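Local atomic coordinates of putative cell invasion protein with MAC/Perforin domain (PDB entry 3KK7), a protein that is of unknown function but belongs to the membrane-attack complex/perforin family and may take part in cell invasion. Residues A[59-64]-A[74-79]; A[184-189]-A[484-489]; A[345-350]-A[357-362]. All coordinates share one frame; numbering follows the deposited sequence.

Contact 1: residues A[59-64]-A[74-79]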
# COMPACT_ATOMS: atom_id res chain seq x y z
N SER A 59 -6.96 -3.43 -6.14
CA SER A 59 -5.60 -3.29 -5.71
C SER A 59 -4.67 -3.57 -6.90
O SER A 59 -5.04 -4.27 -7.87
CB SER A 59 -5.32 -4.26 -4.58
OG SER A 59 -5.51 -5.59 -5.06
N TYR A 60 -3.47 -3.03 -6.80
CA TYR A 60 -2.47 -3.13 -7.82
C TYR A 60 -1.14 -3.54 -7.17
O TYR A 60 -0.74 -2.96 -6.15
CB TYR A 60 -2.35 -1.80 -8.55
CG TYR A 60 -1.35 -1.85 -9.66
CD1 TYR A 60 0.00 -1.58 -9.42
CD2 TYR A 60 -1.73 -2.22 -10.93
CE1 TYR A 60 0.95 -1.66 -10.45
CE2 TYR A 60 -0.80 -2.29 -11.96
CZ TYR A 60 0.53 -2.02 -11.72
OH TYR A 60 1.41 -2.12 -12.76
N ALA A 61 -0.46 -4.53 -7.77
CA ALA A 61 0.77 -5.11 -7.19
C ALA A 61 2.04 -4.60 -7.84
O ALA A 61 2.28 -4.80 -9.03
CB ALA A 61 0.73 -6.62 -7.31
N VAL A 62 2.88 -3.94 -7.05
CA VAL A 62 4.14 -3.40 -7.56
C VAL A 62 5.24 -4.43 -7.30
O VAL A 62 5.73 -5.05 -8.24
CB VAL A 62 4.50 -2.02 -6.92
CG1 VAL A 62 5.90 -1.54 -7.37
CG2 VAL A 62 3.44 -0.95 -7.23
N GLU A 63 5.58 -4.64 -6.03
CA GLU A 63 6.69 -5.51 -5.63
C GLU A 63 6.58 -6.92 -6.15
O GLU A 63 7.57 -7.50 -6.55
CB GLU A 63 6.79 -5.60 -4.09
CG GLU A 63 8.06 -6.28 -3.57
CD GLU A 63 8.22 -6.15 -2.05
OE1 GLU A 63 7.24 -5.98 -1.32
OE2 GLU A 63 9.36 -6.20 -1.58
N ASN A 64 5.39 -7.48 -6.10
CA ASN A 64 5.19 -8.86 -6.50
C ASN A 64 4.46 -9.00 -7.82
O ASN A 64 3.82 -10.00 -8.07
CB ASN A 64 4.39 -9.57 -5.40
CG ASN A 64 5.16 -9.68 -4.08
OD1 ASN A 64 4.55 -9.73 -3.00
ND2 ASN A 64 6.50 -9.72 -4.16
N ASN A 74 -1.22 -7.21 -12.96
CA ASN A 74 -0.91 -6.72 -11.63
C ASN A 74 -2.15 -6.25 -10.86
O ASN A 74 -2.04 -5.88 -9.69
CB ASN A 74 0.10 -5.58 -11.70
CG ASN A 74 1.42 -5.99 -12.34
OD1 ASN A 74 1.82 -7.15 -12.28
ND2 ASN A 74 2.09 -5.03 -12.97
N ALA A 75 -3.30 -6.20 -11.54
CA ALA A 75 -4.57 -5.92 -10.86
C ALA A 75 -4.92 -7.16 -10.05
O ALA A 75 -4.95 -8.25 -10.60
CB ALA A 75 -5.65 -5.64 -11.88
N LYS A 76 -5.16 -7.02 -8.75
CA LYS A 76 -5.36 -8.21 -7.93
C LYS A 76 -6.80 -8.42 -7.46
O LYS A 76 -7.51 -9.21 -8.05
CB LYS A 76 -4.38 -8.22 -6.76
CG LYS A 76 -2.89 -8.38 -7.16
CD LYS A 76 -2.53 -9.79 -7.71
CE LYS A 76 -1.11 -9.77 -8.27
NZ LYS A 76 -0.95 -10.63 -9.48
N TYR A 77 -7.22 -7.75 -6.39
CA TYR A 77 -8.57 -7.92 -5.86
C TYR A 77 -9.28 -6.60 -5.62
O TYR A 77 -8.66 -5.53 -5.48
CB TYR A 77 -8.55 -8.68 -4.55
CG TYR A 77 -7.81 -9.98 -4.59
CD1 TYR A 77 -8.41 -11.13 -5.10
CD2 TYR A 77 -6.50 -10.08 -4.09
CE1 TYR A 77 -7.73 -12.33 -5.12
CE2 TYR A 77 -5.81 -11.27 -4.12
CZ TYR A 77 -6.42 -12.39 -4.63
OH TYR A 77 -5.71 -13.56 -4.66
N PRO A 78 -10.60 -6.67 -5.54
CA PRO A 78 -11.31 -5.41 -5.37
C PRO A 78 -11.10 -4.83 -3.98
O PRO A 78 -11.16 -5.56 -3.01
CB PRO A 78 -12.80 -5.77 -5.56
CG PRO A 78 -12.87 -7.21 -5.89
CD PRO A 78 -11.47 -7.78 -5.98
N VAL A 79 -10.85 -3.52 -3.92
CA VAL A 79 -10.85 -2.78 -2.67
C VAL A 79 -12.18 -2.00 -2.55
O VAL A 79 -12.89 -2.09 -1.54
CB VAL A 79 -9.66 -1.85 -2.59
CG1 VAL A 79 -9.78 -0.95 -1.42
CG2 VAL A 79 -8.39 -2.68 -2.55
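Ser59 carries three of the hydrogen bonds that join residues 59-64 to 74-79. Its backbone N gives a nearly straight bond to Tyr77 O (2.8 Å), lying in the plane of that carbonyl, while Ser59 O takes the amide of Lys76 from above its own carbonyl plane (N to O 2.9 Å). The hydroxyl, held between backbone N and carbonyl carbon (chi1 62°), accepts from Tyr77 N at 3.1 Å from OG and also pairs with Tyr208 O; a short hydroxyl, folded back beside its own backbone, can meet both. Beyond the antiparallel non-hydrogen-bonded pair Tyr60-Ala75, Ala61 N bonds to Asn74 O at 2.8 Å.

Tyr60 and Asn74 run side by side. Asn74 CB sits over a ring face, 3.8 Å from the centroid of Tyr60, and its amide, turned 87° from the ring, sends ND2 in plane to Tyr60 OH (3.0 Å). That OH also meets Gly70 N, and Asn74 OD1 takes Thr66 N.

Packing fills the margins. Val79 CG2 lies against Ser59 CB, and the bent chain of Lys76 brings CE to 3.8 Å from Ala61 CB before NZ reaches Ala73 O. The chemistry implies a loop fixed at its neck by backbone bonds and from within by Tyr60 and Asn74, whose polar ends hold amides of the intervening residues.

Contact 2: residues A[184-189]-A[484-489]. With EDO (1,2-ethanediol), chain E.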
# COMPACT_ATOMS: atom_id res chain seq x y z
N ALA A 184 -14.59 4.80 1.88
CA ALA A 184 -13.96 4.14 3.04
C ALA A 184 -15.01 3.69 4.06
O ALA A 184 -15.01 2.51 4.49
CB ALA A 184 -12.91 5.05 3.70
N ALA A 185 -15.90 4.62 4.41
CA ALA A 185 -17.00 4.41 5.36
C ALA A 185 -17.99 3.29 5.01
O ALA A 185 -18.41 2.54 5.91
CB ALA A 185 -17.79 5.76 5.51
N ASP A 186 -18.35 3.19 3.73
CA ASP A 186 -19.50 2.37 3.32
C ASP A 186 -19.37 1.50 2.06
O ASP A 186 -20.18 0.65 1.86
CB ASP A 186 -20.71 3.31 3.14
CG ASP A 186 -21.41 3.64 4.47
OD1 ASP A 186 -22.00 2.71 5.05
OD2 ASP A 186 -21.40 4.81 4.92
N TYR A 187 -18.35 1.69 1.22
CA TYR A 187 -18.30 1.00 -0.07
C TYR A 187 -17.08 0.08 -0.31
O TYR A 187 -16.77 -0.28 -1.46
CB TYR A 187 -18.46 2.04 -1.18
CG TYR A 187 -19.81 2.70 -1.10
CD1 TYR A 187 -20.94 2.10 -1.66
CD2 TYR A 187 -19.99 3.89 -0.39
CE1 TYR A 187 -22.19 2.65 -1.54
CE2 TYR A 187 -21.26 4.45 -0.27
CZ TYR A 187 -22.36 3.82 -0.86
OH TYR A 187 -23.61 4.38 -0.80
N LEU A 188 -16.43 -0.35 0.77
CA LEU A 188 -15.32 -1.27 0.65
C LEU A 188 -15.80 -2.71 0.41
O LEU A 188 -16.85 -3.13 0.89
CB LEU A 188 -14.42 -1.20 1.88
CG LEU A 188 -13.72 0.14 2.12
CD1 LEU A 188 -13.00 0.09 3.50
CD2 LEU A 188 -12.74 0.47 0.95
N ASP A 189 -15.01 -3.44 -0.37
CA ASP A 189 -15.29 -4.83 -0.64
C ASP A 189 -15.20 -5.57 0.69
O ASP A 189 -14.29 -5.30 1.50
CB ASP A 189 -14.27 -5.35 -1.66
CG ASP A 189 -14.29 -6.85 -1.78
OD1 ASP A 189 -15.01 -7.36 -2.65
OD2 ASP A 189 -13.60 -7.51 -0.99
N ASN A 484 -22.10 -0.39 11.69
CA ASN A 484 -22.35 -0.06 10.29
C ASN A 484 -22.88 -1.31 9.58
O ASN A 484 -22.23 -2.35 9.56
CB ASN A 484 -21.07 0.45 9.63
CG ASN A 484 -21.27 0.89 8.19
OD1 ASN A 484 -21.72 0.12 7.35
ND2 ASN A 484 -20.93 2.14 7.91
N ALA A 485 -24.06 -1.20 9.00
CA ALA A 485 -24.72 -2.34 8.38
C ALA A 485 -24.06 -2.75 7.08
O ALA A 485 -24.02 -3.92 6.77
CB ALA A 485 -26.19 -2.04 8.14
N ASN A 486 -23.57 -1.79 6.30
CA ASN A 486 -22.90 -2.14 5.05
C ASN A 486 -21.65 -2.97 5.29
O ASN A 486 -21.37 -3.90 4.55
CB ASN A 486 -22.45 -0.91 4.24
CG ASN A 486 -23.60 -0.10 3.70
OD1 ASN A 486 -24.44 -0.60 2.96
ND2 ASN A 486 -23.63 1.18 4.06
N THR A 487 -20.88 -2.60 6.30
CA THR A 487 -19.54 -3.13 6.47
C THR A 487 -19.39 -4.07 7.66
O THR A 487 -18.39 -4.76 7.76
CB THR A 487 -18.57 -1.98 6.64
OG1 THR A 487 -18.86 -1.31 7.87
CG2 THR A 487 -18.72 -0.99 5.52
N ASN A 488 -20.38 -4.08 8.56
CA ASN A 488 -20.34 -4.86 9.80
C ASN A 488 -19.20 -4.50 10.73
O ASN A 488 -18.64 -5.35 11.40
CB ASN A 488 -20.43 -6.37 9.52
CG ASN A 488 -21.87 -6.83 9.26
OD1 ASN A 488 -22.76 -6.54 10.08
ND2 ASN A 488 -22.12 -7.51 8.15
N ILE A 489 -18.88 -3.22 10.79
CA ILE A 489 -17.87 -2.73 11.72
C ILE A 489 -18.60 -2.10 12.90
O ILE A 489 -19.61 -1.40 12.72
CB ILE A 489 -16.92 -1.72 11.06
CG1 ILE A 489 -16.20 -2.40 9.88
CG2 ILE A 489 -15.92 -1.18 12.08
CD1 ILE A 489 -15.32 -1.49 9.08
C1 EDO E . -23.82 6.33 2.08
O1 EDO E . -23.74 6.39 0.65
C2 EDO E . -23.38 7.67 2.66
O2 EDO E . -24.44 8.64 2.59
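From CB outward, the side chain of Asp186 runs from helix 177-186 toward two asparagines of the turn 484-489. Its CB lies 3.7 Å from Asn486 ND2, and CG comes nearer the same nitrogen. The branch that does the work is OD1, which accepts two hydrogen bonds: one from Asn486 ND2, very short at 2.4 Å, and one from Asn484 ND2 at 3.1 Å. Both donors come from above the carboxylate plane, 39° and 53° out of it, yet each keeps OD1 close to its own amide plane. Both side chains cross Asp186 obliquely, but the Asn486 amide stands at 89° to the carboxylate and the Asn484 amide is tilted about half as far. Asp186 OD2 makes looser approaches, such as 4.0 Å to C1 of a 1,2-ethanediol. This diol, probably from the crystallisation liquor, bonds through O1 to Tyr187 OH.

Asparagine suits both places because its amide can give and accept at once. Asn486 passes OD1 to Lys84 NZ. Asn484, with CG anti to its backbone N, turns OD1 back to Thr487 N (3.0 Å), an Asx motif that braces the turn between strands 480-484 and 489-494. Asn488 N bonds to Asn484 O at 2.7 Å, closing the same turn. Beside this polar patch Thr487 CG2 packs 3.6 Å from Ala185 O, and Met529 of helix 529-535 touches Ala185, Asp186 and Asn484.

A carboxylate toward the C-terminal part of a helix lies where the helix dipole probably disfavours negative charge. The two amide donors on OD1, with Lys84 in the second shell, are likely to offset that cost and help keep Asp186 ionised.

Contact 3: residues A[345-350]-A[357-362]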
# COMPACT_ATOMS: atom_id res chain seq x y z
N PRO A 345 -2.71 5.39 -2.60
CA PRO A 345 -2.37 4.51 -1.53
C PRO A 345 -3.60 3.87 -0.92
O PRO A 345 -4.64 4.50 -0.83
CB PRO A 345 -1.76 5.45 -0.49
CG PRO A 345 -2.42 6.74 -0.72
CD PRO A 345 -2.51 6.80 -2.21
N ILE A 346 -3.46 2.63 -0.46
CA ILE A 346 -4.55 1.94 0.27
C ILE A 346 -5.00 2.79 1.44
O ILE A 346 -6.17 2.78 1.80
CB ILE A 346 -4.09 0.53 0.74
CG1 ILE A 346 -3.88 -0.36 -0.48
CG2 ILE A 346 -5.11 -0.14 1.62
CD1 ILE A 346 -3.21 -1.66 -0.15
N SER A 347 -4.08 3.55 2.03
CA SER A 347 -4.43 4.38 3.20
C SER A 347 -5.50 5.42 2.92
O SER A 347 -6.23 5.83 3.83
CB SER A 347 -3.20 5.03 3.82
OG SER A 347 -2.51 5.80 2.88
N ASP A 348 -5.62 5.85 1.67
CA ASP A 348 -6.72 6.74 1.29
C ASP A 348 -8.09 6.10 1.31
O ASP A 348 -9.07 6.81 1.30
CB ASP A 348 -6.48 7.39 -0.08
CG ASP A 348 -5.57 8.60 0.02
OD1 ASP A 348 -5.41 9.14 1.14
OD2 ASP A 348 -5.01 9.02 -1.03
N PHE A 349 -8.17 4.77 1.37
CA PHE A 349 -9.45 4.05 1.33
C PHE A 349 -9.93 3.47 2.66
O PHE A 349 -10.87 2.69 2.67
CB PHE A 349 -9.38 2.97 0.25
CG PHE A 349 -9.31 3.56 -1.11
CD1 PHE A 349 -8.13 4.07 -1.58
CD2 PHE A 349 -10.45 3.70 -1.87
CE1 PHE A 349 -8.07 4.67 -2.79
CE2 PHE A 349 -10.40 4.33 -3.09
CZ PHE A 349 -9.22 4.81 -3.56
N ILE A 350 -9.30 3.88 3.76
CA ILE A 350 -9.66 3.39 5.09
C ILE A 350 -9.74 4.55 6.06
O ILE A 350 -9.11 5.58 5.85
CB ILE A 350 -8.67 2.30 5.60
CG1 ILE A 350 -7.23 2.79 5.59
CG2 ILE A 350 -8.74 1.06 4.73
CD1 ILE A 350 -6.27 1.73 6.02
N GLN A 357 -1.49 4.92 9.06
CA GLN A 357 -0.10 5.12 9.41
C GLN A 357 0.74 3.85 9.21
O GLN A 357 1.84 3.91 8.66
CB GLN A 357 -0.02 5.60 10.87
CG GLN A 357 1.35 6.10 11.35
CD GLN A 357 1.92 7.17 10.45
OE1 GLN A 357 1.16 7.94 9.83
NE2 GLN A 357 3.25 7.22 10.33
N ARG A 358 0.22 2.70 9.61
CA ARG A 358 0.94 1.44 9.47
C ARG A 358 1.18 1.05 8.01
O ARG A 358 2.26 0.55 7.70
CB ARG A 358 0.23 0.31 10.22
CG ARG A 358 1.02 -0.98 10.23
CD ARG A 358 0.61 -1.95 11.31
NE ARG A 358 0.98 -1.43 12.63
CZ ARG A 358 2.21 -1.47 13.15
NH1 ARG A 358 3.20 -2.03 12.51
NH2 ARG A 358 2.43 -0.95 14.36
N TYR A 359 0.17 1.25 7.15
CA TYR A 359 0.31 1.10 5.73
C TYR A 359 1.47 1.96 5.24
O TYR A 359 2.40 1.47 4.58
CB TYR A 359 -0.98 1.51 4.96
CG TYR A 359 -0.71 1.74 3.47
CD1 TYR A 359 -0.61 0.68 2.59
CD2 TYR A 359 -0.47 3.01 2.98
CE1 TYR A 359 -0.31 0.88 1.23
CE2 TYR A 359 -0.18 3.22 1.65
CZ TYR A 359 -0.09 2.15 0.78
OH TYR A 359 0.21 2.37 -0.58
N ASN A 360 1.42 3.23 5.57
CA ASN A 360 2.48 4.16 5.17
C ASN A 360 3.86 3.78 5.70
O ASN A 360 4.86 3.76 4.96
CB ASN A 360 2.13 5.60 5.55
CG ASN A 360 1.14 6.21 4.58
OD1 ASN A 360 1.49 6.38 3.42
ND2 ASN A 360 -0.09 6.48 5.02
N ASP A 361 3.90 3.45 6.97
CA ASP A 361 5.17 3.12 7.58
C ASP A 361 5.71 1.79 7.00
O ASP A 361 6.94 1.60 6.89
CB ASP A 361 4.99 3.00 9.12
CG ASP A 361 5.00 4.35 9.84
OD1 ASP A 361 5.43 5.39 9.29
OD2 ASP A 361 4.61 4.33 11.03
N THR A 362 4.82 0.88 6.63
CA THR A 362 5.26 -0.42 6.17
C THR A 362 5.76 -0.24 4.75
O THR A 362 6.82 -0.76 4.38
CB THR A 362 4.15 -1.45 6.26
OG1 THR A 362 3.70 -1.56 7.62
CG2 THR A 362 4.61 -2.80 5.76
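One face of the Tyr359 ring carries the backbone of the turn at 345-350: Ser347 N stands 3.8 Å above the ring plane, offset toward the rim, and Ile346 N lies over the same ring. Ile346 CB also sits over the face, 4.2 Å from the centroid of Tyr359, a CH-pi contact in which the two side chains cross at about a right angle. Pro345 approaches obliquely, its CB 3.5 Å from Tyr359 CE2. With CG anti to the backbone N (chi1 163°), the tyrosine reaches from helix 353-363 across these three residues, and its OH bonds to Glu210 O. Met201 and Met205 of helix 201-208 also touch it.

The polar link between the segments is slight. Asn360 ND2 gives a weak bond to Ser347 OG (3.3 Å), and Lys356 NZ holds Ser347 O from the preceding turn of the helix. An alanine in place of Tyr359 would remove the ring and the hydroxyl, and would probably loosen the packing of Pro345 and Ile346 and deprive Glu210 O of this partner.

Pro345 presents a rigid apolar flank, and Ser347 ends in a hydroxyl short enough to lie beside the ring, OG 3.5 Å from Tyr359 CD2, and still accept from Asn360. The turn is tied by Asp348 N to Pro345 O (3.0 Å) and Phe349 N to Ile346 O (2.9 Å), while the Phe349 ring meets Pro345 O at its edge. This is a strand-turn-helix connection in the MACPF domain, a short 3-10 segment packed against one face of an aromatic side chain of the following helix.

Overall arrangement
From the N terminus, contact 1 comes first and closes a short loop between residues 64 and 74. Contact 2 opens later, at 184-189, and is completed only at 484-489, almost 300 residues on, so it ties the MACPF region to the D3 region near the C terminus. Contact 3, a local closure between 345-350 and 357-362, is nested inside that long loop. The three meet: Val79 O of contact 1 probably accepts a hydrogen bond from Asp189 N of contact 2 (2.8 Å), and Phe349 of contact 3 packs on Val79, Ala184 and Leu188. Thus the end of helix 177-186 and the residues after it touch both other contacts, which also touch each other.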